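Long-range contacts in citrate synthase (Metallosphaera sedula, PDB 6ABW), which probably catalyses the condensation of acetyl-CoA with oxaloacetate and water to citrate and CoA, a step of the tricarboxylic acid cycle: residues E302-L307 and D325-V330; K274-R279 and H319-T324; T54-V59 and A187-Y192; S216-A221 and G353-V358. One frame throughout, in Å; residues are numbered along the deposited sequence.

Interaction 1: E302-L307 and D325-V330; sequences EIAQKL and DFYSGV
A304, L307 and Q305 of helix 295-315 meet F326, Y327 and V330 of helix 325-335 in a buried, largely apolar helix-helix contact whose short axes run almost antiparallel, at 169° and 10.5 Å at closest approach. The small methyl of A304 is the centre of it. Its CB points at the other helix and meets Y327 CE1 at 3.6 Å, with V330 CG2 and F326 CE2 somewhat farther off. F326 has CG anti to the backbone N (chi1 -165°), which swings the ring across to helix 295-315 edge first. A304 O lies near the plane of that edge, 3.4 Å from F326 CE2, and L307 CB closes on F326 CZ at 4.0 Å. The contact lies in the mostly helical citrate synthase fold, behind the acetyl-CoA site: F326 stands edge-to-face against F268, a residue that binds acetyl-CoA, and follows D325, a predicted active-site residue, in the sequence. The phenol of Y327 passes obliquely beside A304, its OH coming within 3.3 Å of Q305 CA. That hydroxyl finds its polar partner in E308, one residue beyond the segment, while Q305 OE1 accepts from K284. Within its own helix, F326 turns CD2 over one face of Y327, 3.6 Å above the ring plane and offset toward the rim.

Interaction 2: K274-R279 and H319-T324; sequences KTYDPR and HIYPNT. With ACO (acetyl coenzyme *a), chain D.
D277 ties K274-R279 to H319-T324 through a nearly straight bond from its N to P322 O (3.2 Å, 174° at the hydrogen), and its OD2 takes a second, weak one from T324 N. With CG anti to the backbone N (chi1 177°), the carboxylate also faces R279, which grips it side-on: NE gives to OD1 at 3.0 Å, and NH2 to OD2 at 2.9 Å as a salt bridge. R279 N donates to D277 OD1 as well, at 2.9 Å, making D277 the N-cap of helix 278-292. T324 lays its methyl over one face of the guanidinium, CG2 being 3.4 Å from R279 NH2, while T324 OG1 is buried with no partner in the model. With an alanine at R279 the D277 carboxylate would probably lose its charged mate and, of the bonds just described, keep those from backbone N-H groups alone, with a gap opened beside T324. Farther out, P322 CD sits over the centre of the Y276 ring, 3.8 Å from the centroid. Y321 approaches that ring obliquely, its CD1 3.6 Å from Y276 CD1, with the planes at 35°; Y276 OH bonds to E308. N323 OD1 caps the backbone N of D325, a predicted active-site residue just past the segment. I320, with CD1 3.5 Å from O2A of acetyl-CoA, places the contact beside the coenzyme pocket of the citrate synthase active site.

Interaction 3: T54-V59 and A187-Y192; sequences TSFEEV and AALILY
F56, just after the N-cap S55 at the start of helix 56-65, meets L189 and I190 in the last turn of helix 179-191, and the backbones come close, with the CA atoms of F56 and I190 5.5 Å apart. The F56 side chain has CG anti to the backbone N (chi1 -175°), which carries the ring alongside the other helix. L189 crosses it at about a right angle and sets CB over one face, 3.7 Å from the centroid and 22° off the normal, in a CH-pi contact displaced toward the rim. L189 CD1 lies on the same side but past the rim, 4.0 Å from F56 CD2. At another point of the ring, F56 CE1 comes within 3.4 Å of L189 O, a carbonyl whose hydrogen bond comes from S349 of the long helix 342-365. I190 approaches from the next position along its helix. Its extended CG1-CD1 branch runs to the backbone just before helix 56-65, CD1 lying 3.6 Å from S55 C, and its CG1 and CG2 both press on V59 CG2, I190 CG1 to V59 CG2 at 3.9 Å being the nearer pair. Helix 47-53 and L352 add to the apolar surroundings, and E58 reaches R389 of the second subunit in a salt bridge. This is packing within the helical bundle of the citrate synthase fold, away from the annotated sites. No hydrogen bond spans the two segments, and the amide of F56 is instead served by D186, so cohesion here rests on close-fitting hydrocarbon and one aromatic face.

Interaction 4: S216-A221 and G353-V358; sequences SCVVAA and GWTAHV
W354 packs on A221 and V218 where helix 342-365, the long late helix of the mostly helical citrate synthase fold, crosses helix 214-225 at 122° with the short axes 10.0 Å apart. CG of the tryptophan is anti to its carbonyl carbon (chi1 -67°), which turns one face of the indole to A221. The methyl A221 CB stands over the centre of the ring system, 3.6 Å from the centroid of the six-membered ring, a CH-pi contact in which CE2 is the nearest atom at 3.5 Å. V218 comes across at about a right angle, its CG1 4.0 Å from W354 CE3. An alanine at W354 would probably open a gap beside A221 and V218 and leave S200 without the weak hydrogen bond from the indole NH. T355 follows and turns CG2 to V218 CG2, 4.3 Å away, while its hydroxyl is hydrogen-bonded to T351 O, one turn back. The other side of helix 214-225 looks to the second subunit: V219 packs on V219 of that subunit, as expected for a helix of the citrate synthase dimer interface. The contact thus joins the long helix to one that builds the dimer, entirely through buried side chains and without a hydrogen bond between the segments. V358, one turn after W354, completes the line, its CG1 resting 4.3 Å from C217 CB.

Overall arrangement
From the N terminus, interaction 3 is the first to close, bringing helix 179-191 back to helix 56-65 before any other contact has opened. Interaction 4 then opens at 216-221 and closes last, at 353-358, spanning both remaining contacts. Inside that span interactions 2 and 1 cross: 274-279 opens, 302-307 opens, 319-324 closes the first and the adjoining 325-330 closes the second. Y192 of interaction 3 probably hydrogen-bonds D325 and S328 of interaction 1, and R279 of interaction 2 packs on L191, linking the bundle to the acetyl-CoA region. Interactions 3 and 4 do not touch, yet both reach the second subunit.

Interaction 1: E302-L307 and D325-V330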
# COMPACT_ATOMS: atom_id res chain seq x y z
N GLU A 302 -10.15 27.38 23.99
CA GLU A 302 -10.62 28.79 23.97
C GLU A 302 -10.21 29.48 22.71
O GLU A 302 -10.99 30.22 22.15
CB GLU A 302 -10.08 29.55 25.20
CG GLU A 302 -10.71 28.99 26.48
CD GLU A 302 -10.39 29.79 27.76
OE1 GLU A 302 -9.67 30.83 27.65
OE2 GLU A 302 -10.86 29.36 28.87
N ILE A 303 -9.00 29.23 22.22
CA ILE A 303 -8.59 29.80 20.94
C ILE A 303 -9.46 29.24 19.80
O ILE A 303 -9.92 29.97 18.94
CB ILE A 303 -7.12 29.52 20.64
CG1 ILE A 303 -6.21 30.31 21.61
CG2 ILE A 303 -6.82 29.88 19.19
CD1 ILE A 303 -4.85 29.67 21.76
N ALA A 304 -9.67 27.91 19.80
CA ALA A 304 -10.51 27.30 18.74
C ALA A 304 -11.91 27.87 18.73
O ALA A 304 -12.44 28.19 17.66
CB ALA A 304 -10.63 25.80 18.98
N GLN A 305 -12.47 28.03 19.92
CA GLN A 305 -13.83 28.54 20.01
C GLN A 305 -13.94 30.00 19.44
O GLN A 305 -14.88 30.34 18.71
CB GLN A 305 -14.41 28.39 21.44
CG GLN A 305 -15.82 28.92 21.58
CD GLN A 305 -16.70 28.14 22.58
OE1 GLN A 305 -17.89 27.90 22.32
NE2 GLN A 305 -16.10 27.71 23.68
N LYS A 306 -12.95 30.82 19.73
CA LYS A 306 -12.92 32.19 19.20
C LYS A 306 -12.72 32.20 17.69
O LYS A 306 -13.40 32.95 16.96
CB LYS A 306 -11.77 32.95 19.85
CG LYS A 306 -11.71 34.42 19.48
CD LYS A 306 -13.08 35.17 19.53
CE LYS A 306 -12.88 36.65 19.18
NZ LYS A 306 -14.10 37.44 19.54
N LEU A 307 -11.82 31.35 17.19
CA LEU A 307 -11.69 31.20 15.71
C LEU A 307 -12.93 30.70 15.04
O LEU A 307 -13.30 31.12 13.89
CB LEU A 307 -10.53 30.28 15.34
CG LEU A 307 -9.19 30.83 15.08
CD1 LEU A 307 -8.24 29.69 14.66
CD2 LEU A 307 -9.23 31.99 14.05
N ASP A 325 -12.29 18.15 11.25
CA ASP A 325 -10.86 18.32 11.63
C ASP A 325 -10.62 19.50 12.57
O ASP A 325 -9.52 19.67 13.08
CB ASP A 325 -10.01 18.35 10.39
CG ASP A 325 -10.24 17.09 9.44
OD1 ASP A 325 -10.25 15.89 9.93
OD2 ASP A 325 -10.47 17.32 8.20
N PHE A 326 -11.62 20.36 12.76
CA PHE A 326 -11.44 21.62 13.49
C PHE A 326 -11.23 21.40 14.98
O PHE A 326 -10.36 22.02 15.58
CB PHE A 326 -12.62 22.61 13.22
CG PHE A 326 -12.30 24.04 13.65
CD1 PHE A 326 -11.48 24.81 12.92
CD2 PHE A 326 -12.74 24.51 14.89
CE1 PHE A 326 -11.16 26.08 13.35
CE2 PHE A 326 -12.45 25.78 15.30
CZ PHE A 326 -11.67 26.57 14.55
N TYR A 327 -12.08 20.56 15.61
CA TYR A 327 -12.02 20.29 17.03
C TYR A 327 -11.46 18.90 17.40
O TYR A 327 -11.27 18.64 18.57
CB TYR A 327 -13.42 20.40 17.63
CG TYR A 327 -13.86 21.82 17.87
CD1 TYR A 327 -13.28 22.53 18.88
CD2 TYR A 327 -14.87 22.40 17.15
CE1 TYR A 327 -13.68 23.83 19.15
CE2 TYR A 327 -15.29 23.72 17.40
CZ TYR A 327 -14.68 24.43 18.38
OH TYR A 327 -15.03 25.75 18.70
N SER A 328 -11.10 18.06 16.43
CA SER A 328 -10.63 16.71 16.81
C SER A 328 -9.27 16.79 17.51
O SER A 328 -9.03 16.12 18.54
CB SER A 328 -10.59 15.80 15.56
OG SER A 328 -9.70 16.32 14.56
N GLY A 329 -8.38 17.63 16.99
CA GLY A 329 -7.12 17.89 17.59
C GLY A 329 -7.21 18.39 19.02
O GLY A 329 -6.43 17.99 19.91
N VAL A 330 -8.14 19.29 19.29
CA VAL A 330 -8.40 19.73 20.64
C VAL A 330 -8.72 18.57 21.57
O VAL A 330 -8.20 18.52 22.66
CB VAL A 330 -9.49 20.83 20.72
CG1 VAL A 330 -9.68 21.27 22.19
CG2 VAL A 330 -9.07 22.01 19.86

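Interaction 2: K274-R279 and H319-T324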
# COMPACT_ATOMS: atom_id res chain seq x y z
N LYS A 274 -22.53 21.31 3.17
CA LYS A 274 -22.72 22.74 2.97
C LYS A 274 -23.29 23.38 4.24
O LYS A 274 -23.75 24.52 4.22
CB LYS A 274 -23.58 22.97 1.71
CG LYS A 274 -22.99 22.35 0.42
CD LYS A 274 -21.55 22.79 0.18
CE LYS A 274 -20.78 22.02 -0.91
NZ LYS A 274 -19.30 22.24 -0.68
N THR A 275 -23.16 22.69 5.37
CA THR A 275 -23.65 23.03 6.68
C THR A 275 -22.46 22.72 7.60
O THR A 275 -21.39 22.24 7.08
CB THR A 275 -24.76 22.06 7.12
OG1 THR A 275 -24.28 20.70 7.06
CG2 THR A 275 -25.93 22.11 6.17
N TYR A 276 -22.61 22.95 8.91
CA TYR A 276 -21.69 22.31 9.88
C TYR A 276 -21.60 20.78 9.59
O TYR A 276 -22.58 20.11 9.30
CB TYR A 276 -22.17 22.44 11.33
CG TYR A 276 -21.61 23.60 12.17
CD1 TYR A 276 -22.02 24.89 11.87
CD2 TYR A 276 -20.78 23.39 13.27
CE1 TYR A 276 -21.61 25.95 12.63
CE2 TYR A 276 -20.33 24.45 14.03
CZ TYR A 276 -20.75 25.74 13.68
OH TYR A 276 -20.41 26.90 14.30
N ASP A 277 -20.39 20.26 9.67
CA ASP A 277 -20.18 18.81 9.58
C ASP A 277 -20.76 18.26 10.88
O ASP A 277 -20.39 18.72 11.96
CB ASP A 277 -18.68 18.62 9.43
CG ASP A 277 -18.20 17.22 9.39
OD1 ASP A 277 -18.88 16.27 9.89
OD2 ASP A 277 -17.11 17.08 8.75
N PRO A 278 -21.68 17.28 10.80
CA PRO A 278 -22.26 16.75 12.05
C PRO A 278 -21.23 16.25 13.02
O PRO A 278 -21.46 16.28 14.25
CB PRO A 278 -23.17 15.64 11.59
CG PRO A 278 -22.75 15.29 10.22
CD PRO A 278 -22.14 16.56 9.61
N ARG A 279 -20.07 15.81 12.50
CA ARG A 279 -19.02 15.38 13.42
C ARG A 279 -18.39 16.49 14.23
O ARG A 279 -17.91 16.24 15.36
CB ARG A 279 -17.89 14.58 12.70
CG ARG A 279 -18.45 13.35 12.02
CD ARG A 279 -17.50 12.77 10.99
NE ARG A 279 -17.36 13.68 9.86
CZ ARG A 279 -16.50 13.51 8.86
NH1 ARG A 279 -15.73 12.45 8.79
NH2 ARG A 279 -16.33 14.44 7.94
N HIS A 319 -21.51 29.16 2.98
CA HIS A 319 -21.72 27.72 3.27
C HIS A 319 -20.37 27.05 3.58
O HIS A 319 -20.13 25.92 3.21
CB HIS A 319 -22.47 27.02 2.15
CG HIS A 319 -23.75 27.73 1.85
ND1 HIS A 319 -24.02 28.30 0.63
CD2 HIS A 319 -24.75 28.10 2.68
CE1 HIS A 319 -25.18 28.93 0.70
NE2 HIS A 319 -25.64 28.83 1.94
N ILE A 320 -19.53 27.80 4.27
CA ILE A 320 -18.26 27.28 4.81
C ILE A 320 -18.27 27.31 6.37
O ILE A 320 -18.31 28.36 6.99
CB ILE A 320 -17.10 28.13 4.25
CG1 ILE A 320 -17.08 28.11 2.73
CG2 ILE A 320 -15.75 27.71 4.84
CD1 ILE A 320 -16.93 26.82 2.02
N TYR A 321 -18.20 26.12 7.00
CA TYR A 321 -18.44 25.95 8.38
C TYR A 321 -17.33 25.01 8.91
O TYR A 321 -16.66 24.37 8.15
CB TYR A 321 -19.77 25.28 8.56
CG TYR A 321 -20.91 26.17 8.23
CD1 TYR A 321 -21.29 27.14 9.11
CD2 TYR A 321 -21.61 26.03 7.06
CE1 TYR A 321 -22.39 27.96 8.84
CE2 TYR A 321 -22.70 26.89 6.80
CZ TYR A 321 -23.06 27.82 7.72
OH TYR A 321 -24.14 28.66 7.53
N PRO A 322 -17.23 24.85 10.22
CA PRO A 322 -16.30 23.89 10.78
C PRO A 322 -16.53 22.47 10.25
O PRO A 322 -17.70 22.02 10.08
CB PRO A 322 -16.60 23.95 12.28
CG PRO A 322 -17.07 25.36 12.47
CD PRO A 322 -17.89 25.62 11.26
N ASN A 323 -15.44 21.79 9.96
CA ASN A 323 -15.47 20.40 9.56
C ASN A 323 -14.92 19.55 10.68
O ASN A 323 -14.58 20.06 11.73
CB ASN A 323 -14.77 20.20 8.19
CG ASN A 323 -13.27 20.43 8.23
OD1 ASN A 323 -12.58 20.02 9.18
ND2 ASN A 323 -12.75 21.05 7.20
N THR A 324 -14.93 18.25 10.46
CA THR A 324 -14.56 17.28 11.50
C THR A 324 -13.15 17.47 12.01
O THR A 324 -12.85 17.00 13.14
CB THR A 324 -14.73 15.84 10.97
OG1 THR A 324 -14.60 14.94 12.06
CG2 THR A 324 -13.76 15.54 9.88
N1A ACO D . -11.62 29.22 4.51
C2A ACO D . -11.96 30.41 3.88
N3A ACO D . -12.65 30.45 2.68
C4A ACO D . -13.00 29.28 2.10
C5A ACO D . -12.67 27.98 2.73
C6A ACO D . -11.95 28.03 4.00
N6A ACO D . -11.61 26.86 4.58
N7A ACO D . -13.12 27.00 1.91
C8A ACO D . -13.70 27.59 0.84
N9A ACO D . -13.62 28.94 0.96
C1B ACO D . -14.16 29.95 0.01
C2B ACO D . -13.68 29.79 -1.44
O2B ACO D . -12.42 30.41 -1.71
C3B ACO D . -14.81 30.48 -2.16
O3B ACO D . -14.53 31.89 -2.11
P3B ACO D . -15.02 32.98 -3.23
O7A ACO D . -14.00 34.09 -3.14
O8A ACO D . -16.42 33.39 -2.76
O9A ACO D . -14.97 32.20 -4.54
C4B ACO D . -16.06 30.13 -1.35
O4B ACO D . -15.62 29.84 -0.02
C5B ACO D . -16.81 28.91 -1.83
O5B ACO D . -15.92 27.79 -1.87
P1A ACO D . -16.50 26.33 -2.21
O1A ACO D . -16.59 26.28 -3.72
O2A ACO D . -17.73 26.08 -1.32
O3A ACO D . -15.41 25.23 -1.73
P2A ACO D . -13.99 24.95 -2.46
O4A ACO D . -14.08 23.76 -3.38
O5A ACO D . -13.33 26.24 -2.83
O6A ACO D . -13.26 24.31 -1.17
CBP ACO D . -12.76 22.49 0.29
CCP ACO D . -13.86 23.30 -0.36
CDP ACO D . -13.04 21.60 1.48
CEP ACO D . -11.50 22.25 -0.54
CAP ACO D . -12.17 23.73 1.15
OAP ACO D . -13.12 24.43 1.98
C9P ACO D . -10.98 23.45 2.07
O9P ACO D . -9.86 23.52 1.58
N8P ACO D . -11.22 23.13 3.36
C7P ACO D . -10.19 22.57 4.21
C6P ACO D . -9.08 23.52 4.62
C5P ACO D . -8.09 22.64 5.37
O5P ACO D . -8.19 22.50 6.59
N4P ACO D . -7.10 22.05 4.67
C3P ACO D . -6.03 21.27 5.29
C2P ACO D . -6.17 19.85 4.78
S1P ACO D . -4.86 19.51 3.66
C ACO D . -4.31 18.23 4.54
O ACO D . -3.63 18.48 5.52
CH3 ACO D . -4.73 16.86 4.11
O HOH W 1 -18.49 21.64 7.28

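Interaction 3: T54-V59 and A187-Y192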
# COMPACT_ATOMS: atom_id res chain seq x y z
N THR A 54 -24.20 4.39 22.14
CA THR A 54 -23.49 3.13 21.91
C THR A 54 -22.04 3.25 22.36
O THR A 54 -21.76 3.82 23.37
CB THR A 54 -23.69 2.53 20.50
OG1 THR A 54 -22.91 3.24 19.56
CG2 THR A 54 -25.18 2.57 20.07
N SER A 55 -21.14 2.60 21.67
CA SER A 55 -19.73 2.51 22.06
C SER A 55 -19.00 2.08 20.79
O SER A 55 -19.60 1.63 19.81
CB SER A 55 -19.47 1.47 23.12
OG SER A 55 -19.81 0.18 22.64
N PHE A 56 -17.70 2.25 20.78
CA PHE A 56 -16.94 1.86 19.61
C PHE A 56 -17.11 0.36 19.30
O PHE A 56 -17.31 -0.01 18.16
CB PHE A 56 -15.47 2.22 19.77
CG PHE A 56 -14.64 1.95 18.52
CD1 PHE A 56 -14.97 2.54 17.33
CD2 PHE A 56 -13.51 1.12 18.56
CE1 PHE A 56 -14.20 2.35 16.21
CE2 PHE A 56 -12.77 0.92 17.45
CZ PHE A 56 -13.12 1.52 16.24
N GLU A 57 -17.07 -0.50 20.33
CA GLU A 57 -17.27 -1.96 20.10
C GLU A 57 -18.58 -2.26 19.40
O GLU A 57 -18.65 -3.05 18.47
CB GLU A 57 -17.23 -2.74 21.41
CG GLU A 57 -15.86 -2.70 22.09
CD GLU A 57 -15.68 -1.64 23.20
OE1 GLU A 57 -16.15 -0.49 23.04
OE2 GLU A 57 -14.97 -1.92 24.20
N GLU A 58 -19.63 -1.57 19.82
CA GLU A 58 -20.91 -1.70 19.16
C GLU A 58 -20.93 -1.22 17.74
O GLU A 58 -21.52 -1.84 16.91
CB GLU A 58 -22.04 -1.03 19.99
CG GLU A 58 -22.36 -1.78 21.29
CD GLU A 58 -23.27 -0.97 22.25
OE1 GLU A 58 -24.50 -1.29 22.30
OE2 GLU A 58 -22.81 0.03 22.87
N VAL A 59 -20.21 -0.14 17.45
CA VAL A 59 -20.10 0.34 16.11
C VAL A 59 -19.20 -0.58 15.23
O VAL A 59 -19.48 -0.76 14.06
CB VAL A 59 -19.64 1.85 16.10
CG1 VAL A 59 -19.29 2.29 14.70
CG2 VAL A 59 -20.69 2.76 16.67
N ALA A 187 -15.87 8.39 21.71
CA ALA A 187 -16.57 9.20 20.71
C ALA A 187 -15.71 9.42 19.42
O ALA A 187 -16.21 9.34 18.28
CB ALA A 187 -17.00 10.55 21.31
N ALA A 188 -14.46 9.79 19.62
CA ALA A 188 -13.51 10.07 18.54
C ALA A 188 -13.36 8.86 17.66
O ALA A 188 -13.34 8.97 16.46
CB ALA A 188 -12.17 10.47 19.10
N LEU A 189 -13.27 7.67 18.25
CA LEU A 189 -13.20 6.42 17.50
C LEU A 189 -14.41 6.17 16.68
O LEU A 189 -14.32 5.72 15.55
CB LEU A 189 -13.01 5.22 18.39
CG LEU A 189 -11.69 5.20 19.09
CD1 LEU A 189 -11.69 4.25 20.26
CD2 LEU A 189 -10.65 4.80 18.05
N ILE A 190 -15.59 6.49 17.22
CA ILE A 190 -16.81 6.35 16.38
C ILE A 190 -16.87 7.41 15.28
O ILE A 190 -17.21 7.12 14.11
CB ILE A 190 -18.08 6.46 17.27
CG1 ILE A 190 -18.17 5.23 18.23
CG2 ILE A 190 -19.33 6.54 16.39
CD1 ILE A 190 -19.15 5.43 19.36
N LEU A 191 -16.48 8.64 15.64
CA LEU A 191 -16.65 9.79 14.74
C LEU A 191 -15.86 9.68 13.45
O LEU A 191 -16.29 10.12 12.39
CB LEU A 191 -16.32 11.09 15.49
CG LEU A 191 -17.34 11.61 16.52
CD1 LEU A 191 -16.84 12.70 17.45
CD2 LEU A 191 -18.63 12.07 15.82
N TYR A 192 -14.65 9.14 13.55
CA TYR A 192 -13.75 9.00 12.44
C TYR A 192 -13.82 7.65 11.70
O TYR A 192 -13.03 7.43 10.76
CB TYR A 192 -12.31 9.35 12.91
CG TYR A 192 -11.84 10.78 12.83
CD1 TYR A 192 -12.24 11.65 11.77
CD2 TYR A 192 -10.89 11.27 13.70
CE1 TYR A 192 -11.71 12.90 11.63
CE2 TYR A 192 -10.37 12.54 13.57
CZ TYR A 192 -10.79 13.37 12.52
OH TYR A 192 -10.23 14.64 12.35

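Interaction 4: S216-A221 and G353-V358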
# COMPACT_ATOMS: atom_id res chain seq x y z
N SER A 216 -2.63 -6.21 4.57
CA SER A 216 -1.98 -5.56 3.44
C SER A 216 -2.91 -4.51 2.81
O SER A 216 -2.41 -3.52 2.33
CB SER A 216 -1.46 -6.53 2.39
OG SER A 216 -0.16 -6.95 2.84
N CYS A 217 -4.23 -4.75 2.86
CA CYS A 217 -5.18 -3.70 2.48
C CYS A 217 -5.00 -2.45 3.35
O CYS A 217 -4.94 -1.35 2.82
CB CYS A 217 -6.62 -4.23 2.48
SG CYS A 217 -6.87 -5.58 1.32
N VAL A 218 -4.89 -2.64 4.66
CA VAL A 218 -4.60 -1.52 5.56
C VAL A 218 -3.21 -0.90 5.29
O VAL A 218 -3.06 0.31 5.38
CB VAL A 218 -4.82 -1.91 7.05
CG1 VAL A 218 -4.43 -0.80 7.97
CG2 VAL A 218 -6.29 -2.22 7.19
N VAL A 219 -2.19 -1.69 4.99
CA VAL A 219 -0.87 -1.14 4.62
C VAL A 219 -1.01 -0.15 3.46
O VAL A 219 -0.47 0.97 3.52
CB VAL A 219 0.15 -2.24 4.27
CG1 VAL A 219 1.42 -1.72 3.65
CG2 VAL A 219 0.44 -3.00 5.49
N ALA A 220 -1.75 -0.55 2.43
CA ALA A 220 -1.92 0.33 1.30
C ALA A 220 -2.69 1.64 1.66
O ALA A 220 -2.36 2.75 1.20
CB ALA A 220 -2.64 -0.38 0.19
N ALA A 221 -3.71 1.49 2.48
CA ALA A 221 -4.43 2.63 3.00
C ALA A 221 -3.56 3.60 3.73
O ALA A 221 -3.60 4.83 3.48
CB ALA A 221 -5.62 2.19 3.85
N GLY A 353 -13.60 1.44 9.09
CA GLY A 353 -14.14 1.70 7.75
C GLY A 353 -13.35 1.04 6.62
O GLY A 353 -13.95 0.45 5.72
N TRP A 354 -12.02 1.04 6.71
CA TRP A 354 -11.21 0.34 5.70
C TRP A 354 -11.51 -1.16 5.61
O TRP A 354 -11.79 -1.67 4.54
CB TRP A 354 -9.71 0.56 5.95
CG TRP A 354 -9.22 1.96 5.76
CD1 TRP A 354 -9.71 2.91 4.91
CD2 TRP A 354 -8.09 2.56 6.42
NE1 TRP A 354 -8.96 4.05 5.01
CE2 TRP A 354 -7.94 3.85 5.91
CE3 TRP A 354 -7.17 2.10 7.35
CZ2 TRP A 354 -7.00 4.72 6.38
CZ3 TRP A 354 -6.22 2.96 7.80
CH2 TRP A 354 -6.12 4.24 7.31
N THR A 355 -11.54 -1.83 6.73
CA THR A 355 -11.76 -3.25 6.77
C THR A 355 -13.21 -3.55 6.33
O THR A 355 -13.48 -4.48 5.52
CB THR A 355 -11.51 -3.87 8.11
OG1 THR A 355 -12.31 -3.27 9.16
CG2 THR A 355 -10.06 -3.90 8.51
N ALA A 356 -14.17 -2.72 6.79
CA ALA A 356 -15.55 -2.98 6.42
C ALA A 356 -15.80 -2.77 4.93
O ALA A 356 -16.57 -3.56 4.28
CB ALA A 356 -16.51 -2.12 7.25
N HIS A 357 -15.17 -1.76 4.34
CA HIS A 357 -15.29 -1.53 2.88
C HIS A 357 -14.66 -2.64 2.05
O HIS A 357 -15.21 -3.03 1.03
CB HIS A 357 -14.70 -0.21 2.44
CG HIS A 357 -15.61 0.96 2.62
ND1 HIS A 357 -16.56 1.27 1.68
CD2 HIS A 357 -15.67 1.94 3.56
CE1 HIS A 357 -17.26 2.32 2.10
NE2 HIS A 357 -16.73 2.75 3.23
N VAL A 358 -13.51 -3.15 2.46
CA VAL A 358 -12.87 -4.16 1.67
C VAL A 358 -13.66 -5.48 1.79
O VAL A 358 -13.79 -6.16 0.78
CB VAL A 358 -11.37 -4.38 1.91
CG1 VAL A 358 -10.63 -3.09 1.51
CG2 VAL A 358 -11.02 -4.78 3.31